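Sca-family protein (Rickettsia rickettsii, PDB 4LQ8) is a rickettsial surface cell antigen probably involved in cell adhesion, represented here by its N-terminal head domain. Local coordinates at residues Q75-L86 with K109-F119; K138-Y149 with E275-K283. All coordinates share one frame; numbering follows the deposited sequence.

Contact 1 (Q75-L86 with K109-F119); sequences QPQKDNLIEQIL and KEKDKTLSTFF
Ile82 and Leu115 reach toward each other tip to tip, CG1 to CD1 at 3.5 Å, where helix 64-90 packs on the turn and short helix that follow helix 95-111 in an antiparallel helical hairpin. With CG1 beside its backbone N (chi1 -69°) and chi2 -60°, Ile82 carries CD1 over one face of the Phe118 ring. The methyl lies 4.1 Å from the centroid of that ring, a CH-pi contact. Ile85 CD1 meets the same ring at its edge. Leu81 CD2 meets the Phe119 ring at its edge, 3.5 Å from CE1. Phe118 CD2 sits over the centre of one Phe119 face. Lys78 lays its CG obliquely along Phe119 and runs on, extended, to the turn. There NZ binds Thr114 O in the carbonyl plane, on a lone pair, and Gln324 O. The turn is a type I beta turn, Asp112 to Leu115, with an Asx turn at Asp112. Asp112 OD1 accepts from both Thr114 N and Thr114 OG1. Nearby the Gln75 amide bridges two acceptors: NE2 meets Asp79 OD1 nearly in the amide plane, and reaches Lys113 O at 2.9 Å from above the carbonyl plane, in a bent bond (133° at the hydrogen) tilted from the amide plane.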
loop_
_atom_site.group_PDB
_atom_site.type_symbol
_atom_site.label_atom_id
_atom_site.label_comp_id
_atom_site.label_asym_id
_atom_site.label_seq_id
_atom_site.Cartn_x
_atom_site.Cartn_y
_atom_site.Cartn_z
ATOM N N GLN A 75 7.754 -6.455 -5.290
ATOM C CA GLN A 75 8.331 -7.204 -6.417
ATOM C C GLN A 75 7.359 -8.269 -6.954
ATOM O O GLN A 75 7.109 -8.238 -8.154
ATOM C CB GLN A 75 9.728 -7.782 -6.082
ATOM C CG GLN A 75 10.491 -8.332 -7.306
ATOM C CD GLN A 75 10.787 -7.257 -8.308
ATOM O OE1 GLN A 75 11.329 -6.191 -7.980
ATOM N NE2 GLN A 75 10.377 -7.481 -9.541
ATOM N N PRO A 76 6.710 -9.133 -6.139
ATOM C CA PRO A 76 5.754 -10.106 -6.725
ATOM C C PRO A 76 4.564 -9.474 -7.447
ATOM O O PRO A 76 4.081 -10.054 -8.422
ATOM C CB PRO A 76 5.300 -10.944 -5.509
ATOM C CG PRO A 76 6.404 -10.821 -4.542
ATOM C CD PRO A 76 6.871 -9.390 -4.691
ATOM N N GLN A 77 4.085 -8.301 -6.994
ATOM C CA GLN A 77 2.984 -7.610 -7.672
ATOM C C GLN A 77 3.429 -7.236 -9.083
ATOM O O GLN A 77 2.692 -7.474 -10.042
ATOM C CB GLN A 77 2.529 -6.362 -6.918
ATOM C CG GLN A 77 1.711 -6.671 -5.676
ATOM C CD GLN A 77 1.446 -5.411 -4.888
ATOM O OE1 GLN A 77 2.224 -4.439 -4.899
ATOM N NE2 GLN A 77 0.345 -5.405 -4.189
ATOM N N LYS A 78 4.649 -6.671 -9.198
ATOM C CA LYS A 78 5.295 -6.322 -10.462
ATOM C C LYS A 78 5.512 -7.559 -11.317
ATOM O O LYS A 78 5.256 -7.501 -12.506
ATOM C CB LYS A 78 6.671 -5.677 -10.201
ATOM C CG LYS A 78 6.604 -4.270 -9.651
ATOM C CD LYS A 78 8.007 -3.748 -9.466
ATOM C CE LYS A 78 8.023 -2.353 -8.890
ATOM N NZ LYS A 78 9.417 -1.921 -8.611
ATOM N N ASP A 79 5.964 -8.675 -10.714
ATOM C CA ASP A 79 6.256 -9.919 -11.444
ATOM C C ASP A 79 5.006 -10.556 -12.043
ATOM O O ASP A 79 5.031 -10.944 -13.214
ATOM C CB ASP A 79 7.018 -10.926 -10.577
ATOM C CG ASP A 79 8.406 -10.487 -10.153
ATOM O OD1 ASP A 79 8.946 -9.520 -10.766
ATOM O OD2 ASP A 79 8.962 -11.109 -9.215
ATOM N N ASN A 80 3.913 -10.645 -11.266
ATOM C CA ASN A 80 2.656 -11.166 -11.793
ATOM C C ASN A 80 2.105 -10.239 -12.869
ATOM O O ASN A 80 1.620 -10.732 -13.872
ATOM C CB ASN A 80 1.636 -11.407 -10.707
ATOM C CG ASN A 80 2.026 -12.556 -9.843
ATOM O OD1 ASN A 80 1.967 -13.702 -10.254
ATOM N ND2 ASN A 80 2.411 -12.267 -8.621
ATOM N N LEU A 81 2.237 -8.913 -12.681
ATOM C CA LEU A 81 1.789 -7.913 -13.663
ATOM C C LEU A 81 2.547 -8.057 -14.996
ATOM O O LEU A 81 1.922 -8.075 -16.048
ATOM C CB LEU A 81 1.944 -6.497 -13.084
ATOM C CG LEU A 81 1.686 -5.299 -14.004
ATOM C CD1 LEU A 81 0.288 -5.346 -14.638
ATOM C CD2 LEU A 81 1.851 -3.998 -13.207
ATOM N N ILE A 82 3.876 -8.168 -14.941
ATOM C CA ILE A 82 4.703 -8.355 -16.142
ATOM C C ILE A 82 4.323 -9.643 -16.882
ATOM O O ILE A 82 4.194 -9.611 -18.109
ATOM C CB ILE A 82 6.220 -8.263 -15.797
ATOM C CG1 ILE A 82 6.614 -6.797 -15.409
ATOM C CG2 ILE A 82 7.113 -8.831 -16.918
ATOM C CD1 ILE A 82 6.394 -5.753 -16.460
ATOM N N GLU A 83 4.097 -10.752 -16.137
ATOM C CA GLU A 83 3.672 -12.030 -16.706
ATOM C C GLU A 83 2.372 -11.840 -17.487
ATOM O O GLU A 83 2.273 -12.332 -18.609
ATOM C CB GLU A 83 3.477 -13.089 -15.613
ATOM C CG GLU A 83 4.773 -13.779 -15.238
ATOM C CD GLU A 83 5.439 -14.498 -16.392
ATOM O OE1 GLU A 83 4.733 -15.247 -17.107
ATOM O OE2 GLU A 83 6.633 -14.222 -16.649
ATOM N N GLN A 84 1.403 -11.079 -16.908
ATOM C CA GLN A 84 0.128 -10.791 -17.556
ATOM C C GLN A 84 0.339 -9.952 -18.820
ATOM O O GLN A 84 -0.268 -10.264 -19.838
ATOM C CB GLN A 84 -0.885 -10.134 -16.592
ATOM C CG GLN A 84 -2.281 -9.948 -17.226
ATOM C CD GLN A 84 -2.966 -11.251 -17.553
ATOM O OE1 GLN A 84 -3.229 -12.067 -16.675
ATOM N NE2 GLN A 84 -3.266 -11.478 -18.821
ATOM N N ILE A 85 1.219 -8.920 -18.762
ATOM C CA ILE A 85 1.526 -8.082 -19.927
ATOM C C ILE A 85 2.114 -8.977 -21.034
ATOM O O ILE A 85 1.666 -8.889 -22.179
ATOM C CB ILE A 85 2.462 -6.883 -19.577
ATOM C CG1 ILE A 85 1.772 -5.900 -18.592
ATOM C CG2 ILE A 85 2.919 -6.152 -20.877
ATOM C CD1 ILE A 85 2.670 -4.783 -17.979
ATOM N N LEU A 86 3.082 -9.864 -20.678
ATOM C CA LEU A 86 3.692 -10.784 -21.660
ATOM C C LEU A 86 2.655 -11.691 -22.298
ATOM O O LEU A 86 2.741 -11.942 -23.501
ATOM C CB LEU A 86 4.851 -11.602 -21.070
ATOM C CG LEU A 86 6.114 -10.786 -20.652
ATOM C CD1 LEU A 86 7.128 -11.699 -19.962
ATOM C CD2 LEU A 86 6.776 -10.082 -21.847
ATOM N N LYS A 109 14.456 -6.347 -17.684
ATOM C CA LYS A 109 14.443 -7.300 -16.571
ATOM C C LYS A 109 15.865 -7.769 -16.228
ATOM O O LYS A 109 16.177 -7.915 -15.055
ATOM C CB LYS A 109 13.557 -8.519 -16.883
ATOM C CG LYS A 109 12.087 -8.320 -16.557
ATOM C CD LYS A 109 11.190 -9.375 -17.249
ATOM C CE LYS A 109 11.371 -10.796 -16.761
ATOM N NZ LYS A 109 10.679 -11.787 -17.638
ATOM N N GLU A 110 16.714 -7.966 -17.253
ATOM C CA GLU A 110 18.111 -8.414 -17.117
ATOM C C GLU A 110 19.014 -7.360 -16.465
ATOM O O GLU A 110 20.000 -7.717 -15.826
ATOM C CB GLU A 110 18.694 -8.820 -18.487
ATOM C CG GLU A 110 18.198 -10.159 -18.998
ATOM C CD GLU A 110 18.854 -11.372 -18.365
ATOM O OE1 GLU A 110 19.863 -11.863 -18.922
ATOM O OE2 GLU A 110 18.346 -11.844 -17.321
ATOM N N LYS A 111 18.699 -6.082 -16.658
ATOM C CA LYS A 111 19.455 -4.953 -16.125
ATOM C C LYS A 111 18.946 -4.519 -14.736
ATOM O O LYS A 111 19.745 -4.210 -13.848
ATOM C CB LYS A 111 19.358 -3.755 -17.085
ATOM C CG LYS A 111 20.231 -3.876 -18.334
ATOM C CD LYS A 111 20.257 -2.574 -19.157
ATOM C CE LYS A 111 19.117 -2.454 -20.148
ATOM N NZ LYS A 111 19.216 -1.216 -20.967
ATOM N N ASP A 112 17.613 -4.478 -14.570
ATOM C CA ASP A 112 16.956 -4.017 -13.367
ATOM C C ASP A 112 15.661 -4.779 -13.144
ATOM O O ASP A 112 14.647 -4.461 -13.776
ATOM C CB ASP A 112 16.693 -2.511 -13.509
ATOM C CG ASP A 112 15.969 -1.878 -12.342
ATOM O OD1 ASP A 112 15.933 -2.502 -11.254
ATOM O OD2 ASP A 112 15.463 -0.749 -12.503
ATOM N N LYS A 113 15.681 -5.755 -12.206
ATOM C CA LYS A 113 14.512 -6.572 -11.862
ATOM C C LYS A 113 13.342 -5.733 -11.282
ATOM O O LYS A 113 12.189 -6.151 -11.383
ATOM C CB LYS A 113 14.903 -7.758 -10.944
ATOM C CG LYS A 113 15.082 -7.421 -9.462
ATOM C CD LYS A 113 15.284 -8.682 -8.647
ATOM C CE LYS A 113 15.134 -8.438 -7.169
ATOM N NZ LYS A 113 15.447 -9.656 -6.379
ATOM N N THR A 114 13.639 -4.542 -10.712
ATOM C CA THR A 114 12.639 -3.619 -10.148
ATOM C C THR A 114 11.882 -2.874 -11.269
ATOM O O THR A 114 10.880 -2.221 -10.989
ATOM C CB THR A 114 13.270 -2.654 -9.094
ATOM O OG1 THR A 114 13.920 -1.565 -9.758
ATOM C CG2 THR A 114 14.235 -3.361 -8.122
ATOM N N LEU A 115 12.388 -2.953 -12.529
ATOM C CA LEU A 115 11.801 -2.349 -13.744
ATOM C C LEU A 115 11.411 -0.890 -13.584
ATOM O O LEU A 115 10.333 -0.466 -14.005
ATOM C CB LEU A 115 10.613 -3.191 -14.237
ATOM C CG LEU A 115 10.994 -4.566 -14.819
ATOM C CD1 LEU A 115 9.824 -5.498 -14.786
ATOM C CD2 LEU A 115 11.497 -4.442 -16.241
ATOM N N SER A 116 12.299 -0.123 -12.956
ATOM C CA SER A 116 12.085 1.292 -12.664
ATOM C C SER A 116 11.800 2.108 -13.970
ATOM O O SER A 116 10.826 2.861 -14.024
ATOM C CB SER A 116 13.286 1.842 -11.895
ATOM O OG SER A 116 13.088 3.201 -11.553
ATOM N N THR A 117 12.587 1.878 -15.024
ATOM C CA THR A 117 12.400 2.561 -16.315
ATOM C C THR A 117 11.075 2.129 -16.972
ATOM O O THR A 117 10.329 2.989 -17.414
ATOM C CB THR A 117 13.639 2.390 -17.221
ATOM O OG1 THR A 117 14.771 2.872 -16.498
ATOM C CG2 THR A 117 13.518 3.167 -18.551
ATOM N N PHE A 118 10.765 0.817 -16.980
ATOM C CA PHE A 118 9.506 0.323 -17.528
ATOM C C PHE A 118 8.298 1.031 -16.889
ATOM O O PHE A 118 7.436 1.536 -17.609
ATOM C CB PHE A 118 9.370 -1.197 -17.320
ATOM C CG PHE A 118 8.098 -1.761 -17.922
ATOM C CD1 PHE A 118 8.036 -2.102 -19.273
ATOM C CD2 PHE A 118 6.957 -1.922 -17.148
ATOM C CE1 PHE A 118 6.852 -2.609 -19.835
ATOM C CE2 PHE A 118 5.774 -2.419 -17.713
ATOM C CZ PHE A 118 5.736 -2.768 -19.047
ATOM N N PHE A 119 8.217 1.035 -15.546
ATOM C CA PHE A 119 7.051 1.601 -14.846
ATOM C C PHE A 119 6.982 3.121 -14.890
ATOM O O PHE A 119 5.884 3.671 -14.820
ATOM C CB PHE A 119 6.933 1.072 -13.407
ATOM C CG PHE A 119 6.478 -0.372 -13.376
ATOM C CD1 PHE A 119 5.155 -0.708 -13.643
ATOM C CD2 PHE A 119 7.381 -1.402 -13.094
ATOM C CE1 PHE A 119 4.757 -2.044 -13.689
ATOM C CE2 PHE A 119 6.973 -2.733 -13.108
ATOM C CZ PHE A 119 5.662 -3.049 -13.402
#

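Contact 2 (K138-Y149 with E275-K283); sequences KKKLESIEIAGY and EISSPKPLK
Glu145 has CG beside its backbone N (chi1 -79°) and an extended chain beyond, which carries its carboxylate from helix 135-155 to the loop between strands 271-277 and 282-285. Tyr149, one turn on, takes a similar chi1 of -72° and brings its hydroxyl to the end of the first strand. The Glu145 side chain crosses Pro279 at about a right angle, with OE1 3.4 Å from Pro279 CB. Glu145 OE2 accepts the backbone N-H of Lys280 at 2.8 Å. The bond is fairly straight, 159° at the hydrogen, but the donor stands above the carboxylate plane. Gln77 NE2 binds the same oxygen. Glu145 OE1 takes His297 NE2 and a water. That water also donates to Lys280 O and accepts from Lys138 NZ, so it joins helix and loop.

Lys138 is bent at chi2 and chi4, and its CD passes obliquely over Pro281 CD at 3.8 Å. Its NZ forms a salt bridge with Glu142 OE2 and also binds Glu296 O. Leu141 CD1 rests 3.3 Å from Lys280 O, the carbonyl oxygen of the cis peptide bond before Pro281. At the other end Ser277 OG lies in the plane of the Tyr149 ring, at its edge, and hydrogen-bonds Tyr149 OH at 2.8 Å; either hydroxyl could donate. Ser277 OG is also bonded to Thr260 OG1 on the neighbouring strand.

This is a helix laid against a strand connection that holds two prolines, in a buried part of the head. Each Glu145 oxygen has two partners, which should limit rotation of the carboxylate. The donors, and the nearby Lys138 ammonium, would be expected to stabilise its charged form despite burial.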
loop_
_atom_site.group_PDB
_atom_site.type_symbol
_atom_site.label_atom_id
_atom_site.label_comp_id
_atom_site.label_asym_id
_atom_site.label_seq_id
_atom_site.Cartn_x
_atom_site.Cartn_y
_atom_site.Cartn_z
ATOM N N LYS A 138 -5.819 -10.246 -11.094
ATOM C CA LYS A 138 -6.349 -9.786 -9.820
ATOM C C LYS A 138 -6.367 -10.910 -8.773
ATOM O O LYS A 138 -5.915 -10.703 -7.652
ATOM C CB LYS A 138 -7.745 -9.166 -10.002
ATOM C CG LYS A 138 -8.272 -8.480 -8.752
ATOM C CD LYS A 138 -7.451 -7.234 -8.398
ATOM C CE LYS A 138 -8.138 -6.408 -7.344
ATOM N NZ LYS A 138 -7.887 -6.981 -5.998
ATOM N N LYS A 139 -6.815 -12.105 -9.178
ATOM C CA LYS A 139 -6.881 -13.308 -8.343
ATOM C C LYS A 139 -5.467 -13.637 -7.792
ATOM O O LYS A 139 -5.330 -13.876 -6.587
ATOM C CB LYS A 139 -7.447 -14.476 -9.171
ATOM C CG LYS A 139 -7.448 -15.828 -8.470
ATOM C CD LYS A 139 -7.604 -17.009 -9.445
ATOM C CE LYS A 139 -6.357 -17.876 -9.535
ATOM N NZ LYS A 139 -5.373 -17.375 -10.544
ATOM N N LYS A 140 -4.424 -13.594 -8.677
ATOM C CA LYS A 140 -3.039 -13.867 -8.307
ATOM C C LYS A 140 -2.537 -12.818 -7.307
ATOM O O LYS A 140 -1.976 -13.172 -6.266
ATOM C CB LYS A 140 -2.117 -13.878 -9.540
ATOM C CG LYS A 140 -2.420 -15.002 -10.515
ATOM C CD LYS A 140 -1.418 -15.021 -11.657
ATOM C CE LYS A 140 -1.645 -16.232 -12.545
ATOM N NZ LYS A 140 -2.754 -16.027 -13.493
ATOM N N LEU A 141 -2.770 -11.538 -7.606
ATOM C CA LEU A 141 -2.337 -10.448 -6.721
ATOM C C LEU A 141 -2.942 -10.606 -5.334
ATOM O O LEU A 141 -2.223 -10.532 -4.342
ATOM C CB LEU A 141 -2.681 -9.070 -7.318
ATOM C CG LEU A 141 -1.964 -8.728 -8.630
ATOM C CD1 LEU A 141 -2.445 -7.415 -9.167
ATOM C CD2 LEU A 141 -0.446 -8.690 -8.441
ATOM N N GLU A 142 -4.243 -10.916 -5.281
ATOM C CA GLU A 142 -4.946 -11.110 -4.018
ATOM C C GLU A 142 -4.334 -12.208 -3.137
ATOM O O GLU A 142 -4.127 -11.966 -1.941
ATOM C CB GLU A 142 -6.442 -11.350 -4.247
ATOM C CG GLU A 142 -7.153 -10.100 -4.760
ATOM C CD GLU A 142 -8.642 -10.250 -5.004
ATOM O OE1 GLU A 142 -9.225 -11.240 -4.507
ATOM O OE2 GLU A 142 -9.240 -9.366 -5.659
ATOM N N SER A 143 -4.050 -13.403 -3.702
ATOM C CA SER A 143 -3.507 -14.480 -2.887
ATOM C C SER A 143 -2.087 -14.175 -2.422
ATOM O O SER A 143 -1.767 -14.495 -1.292
ATOM C CB SER A 143 -3.589 -15.835 -3.592
ATOM O OG SER A 143 -2.569 -15.951 -4.565
ATOM N N ILE A 144 -1.261 -13.509 -3.251
ATOM C CA ILE A 144 0.095 -13.180 -2.806
ATOM C C ILE A 144 0.080 -12.032 -1.799
ATOM O O ILE A 144 0.967 -11.977 -0.953
ATOM C CB ILE A 144 1.134 -12.984 -3.948
ATOM C CG1 ILE A 144 0.836 -11.777 -4.862
ATOM C CG2 ILE A 144 1.218 -14.294 -4.746
ATOM C CD1 ILE A 144 1.577 -10.484 -4.557
ATOM N N GLU A 145 -0.924 -11.143 -1.866
ATOM C CA GLU A 145 -1.053 -10.036 -0.913
ATOM C C GLU A 145 -1.420 -10.535 0.481
ATOM O O GLU A 145 -0.764 -10.139 1.445
ATOM C CB GLU A 145 -2.065 -8.985 -1.397
ATOM C CG GLU A 145 -1.478 -8.052 -2.441
ATOM C CD GLU A 145 -2.483 -7.487 -3.426
ATOM O OE1 GLU A 145 -3.698 -7.734 -3.261
ATOM O OE2 GLU A 145 -2.056 -6.776 -4.362
ATOM N N ILE A 146 -2.445 -11.406 0.582
ATOM C CA ILE A 146 -2.908 -11.984 1.843
ATOM C C ILE A 146 -1.773 -12.803 2.492
ATOM O O ILE A 146 -1.464 -12.592 3.666
ATOM C CB ILE A 146 -4.223 -12.802 1.632
ATOM C CG1 ILE A 146 -5.421 -11.852 1.319
ATOM C CG2 ILE A 146 -4.525 -13.739 2.843
ATOM C CD1 ILE A 146 -6.612 -12.530 0.630
ATOM N N ALA A 147 -1.133 -13.690 1.707
ATOM C CA ALA A 147 -0.025 -14.529 2.176
ATOM C C ALA A 147 1.204 -13.675 2.501
ATOM O O ALA A 147 1.858 -13.930 3.502
ATOM C CB ALA A 147 0.320 -15.582 1.127
ATOM N N GLY A 148 1.467 -12.663 1.677
ATOM C CA GLY A 148 2.586 -11.746 1.830
ATOM C C GLY A 148 2.527 -10.972 3.128
ATOM O O GLY A 148 3.509 -10.972 3.881
ATOM N N TYR A 149 1.364 -10.329 3.413
ATOM C CA TYR A 149 1.184 -9.563 4.649
ATOM C C TYR A 149 1.265 -10.465 5.876
ATOM O O TYR A 149 1.899 -10.083 6.854
ATOM C CB TYR A 149 -0.095 -8.696 4.620
ATOM C CG TYR A 149 0.025 -7.505 3.688
ATOM C CD1 TYR A 149 1.022 -6.554 3.869
ATOM C CD2 TYR A 149 -0.873 -7.319 2.634
ATOM C CE1 TYR A 149 1.162 -5.480 2.997
ATOM C CE2 TYR A 149 -0.755 -6.227 1.765
ATOM C CZ TYR A 149 0.270 -5.315 1.947
ATOM O OH TYR A 149 0.411 -4.227 1.113
ATOM N N GLU A 275 9.562 3.594 1.671
ATOM C CA GLU A 275 8.691 2.679 0.943
ATOM C C GLU A 275 7.309 2.685 1.508
ATOM O O GLU A 275 7.107 2.999 2.680
ATOM C CB GLU A 275 9.274 1.252 1.085
ATOM C CG GLU A 275 9.023 0.320 -0.080
ATOM C CD GLU A 275 9.548 0.800 -1.423
ATOM O OE1 GLU A 275 8.772 1.446 -2.153
ATOM O OE2 GLU A 275 10.730 0.557 -1.739
ATOM N N ILE A 276 6.352 2.332 0.660
ATOM C CA ILE A 276 4.957 2.102 1.013
ATOM C C ILE A 276 4.518 0.849 0.267
ATOM O O ILE A 276 5.208 0.405 -0.659
ATOM C CB ILE A 276 4.005 3.303 0.739
ATOM C CG1 ILE A 276 3.881 3.610 -0.800
ATOM C CG2 ILE A 276 4.386 4.544 1.574
ATOM C CD1 ILE A 276 2.735 4.621 -1.170
ATOM N N SER A 277 3.382 0.280 0.656
ATOM C CA SER A 277 2.787 -0.832 -0.086
ATOM C C SER A 277 1.305 -0.860 0.166
ATOM O O SER A 277 0.829 -0.329 1.172
ATOM C CB SER A 277 3.425 -2.176 0.283
ATOM O OG SER A 277 2.812 -2.799 1.400
ATOM N N SER A 278 0.590 -1.551 -0.712
ATOM C CA SER A 278 -0.838 -1.779 -0.579
ATOM C C SER A 278 -1.242 -2.874 -1.542
ATOM O O SER A 278 -0.494 -3.146 -2.489
ATOM C CB SER A 278 -1.608 -0.493 -0.885
ATOM O OG SER A 278 -1.750 -0.272 -2.277
ATOM N N PRO A 279 -2.458 -3.453 -1.394
ATOM C CA PRO A 279 -2.984 -4.312 -2.470
ATOM C C PRO A 279 -3.081 -3.487 -3.768
ATOM O O PRO A 279 -3.300 -2.265 -3.704
ATOM C CB PRO A 279 -4.402 -4.676 -1.988
ATOM C CG PRO A 279 -4.423 -4.341 -0.577
ATOM C CD PRO A 279 -3.481 -3.226 -0.356
ATOM N N LYS A 280 -2.906 -4.143 -4.929
ATOM C CA LYS A 280 -2.924 -3.486 -6.235
ATOM C C LYS A 280 -3.898 -4.172 -7.216
ATOM O O LYS A 280 -4.077 -5.379 -7.110
ATOM C CB LYS A 280 -1.489 -3.426 -6.866
ATOM C CG LYS A 280 -0.491 -2.511 -6.136
ATOM C CD LYS A 280 -0.943 -1.037 -6.078
ATOM C CE LYS A 280 0.123 -0.083 -5.592
ATOM N NZ LYS A 280 0.270 -0.098 -4.115
ATOM N N PRO A 281 -4.486 -3.455 -8.204
ATOM C CA PRO A 281 -4.398 -1.995 -8.419
ATOM C C PRO A 281 -5.166 -1.259 -7.300
ATOM O O PRO A 281 -6.162 -1.764 -6.783
ATOM C CB PRO A 281 -5.054 -1.813 -9.805
ATOM C CG PRO A 281 -6.071 -2.904 -9.864
ATOM C CD PRO A 281 -5.416 -4.082 -9.170
ATOM N N LEU A 282 -4.676 -0.102 -6.906
ATOM C CA LEU A 282 -5.330 0.712 -5.881
ATOM C C LEU A 282 -6.370 1.648 -6.545
ATOM O O LEU A 282 -6.078 2.243 -7.577
ATOM C CB LEU A 282 -4.252 1.536 -5.143
ATOM C CG LEU A 282 -4.674 2.275 -3.878
ATOM C CD1 LEU A 282 -5.191 1.303 -2.807
ATOM C CD2 LEU A 282 -3.517 3.050 -3.313
ATOM N N LYS A 283 -7.573 1.747 -5.986
ATOM C CA LYS A 283 -8.574 2.677 -6.530
ATOM C C LYS A 283 -8.742 3.854 -5.556
ATOM O O LYS A 283 -8.435 3.722 -4.377
ATOM C CB LYS A 283 -9.953 1.996 -6.762
ATOM C CG LYS A 283 -9.958 0.672 -7.548
ATOM C CD LYS A 283 -9.497 0.863 -8.968
ATOM C CE LYS A 283 -9.886 -0.277 -9.865
ATOM N NZ LYS A 283 -9.561 0.070 -11.272
HETATM O O HOH W 1 -5.220 -6.975 -5.348
HETATM O O HOH W 2 -6.503 -4.501 -4.812
#

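Overall arrangement
After strand 33-37 of the mixed sheet, the chain runs along helix 64-90. It returns through helix 95-111 to the turn and helix 116-120, where contact 1 closes a short, mostly helical loop. Helix 125-132 leads on to helix 135-155, where contact 2 opens. Contact 2 closes far later, after a long run rich in strands, so the two loops follow in series and neither nest nor cross. Contact 1 holds helical parts together, and contact 2 ties helix 135-155 to the connection between two strands of the mixed sheet. Their centres lie about 15 Å apart. Gln77 links them: Gln77 NE2 probably hydrogen-bonds Ser278 O, 2.9 Å away, and Gln77 CA packs on Leu141 CD2.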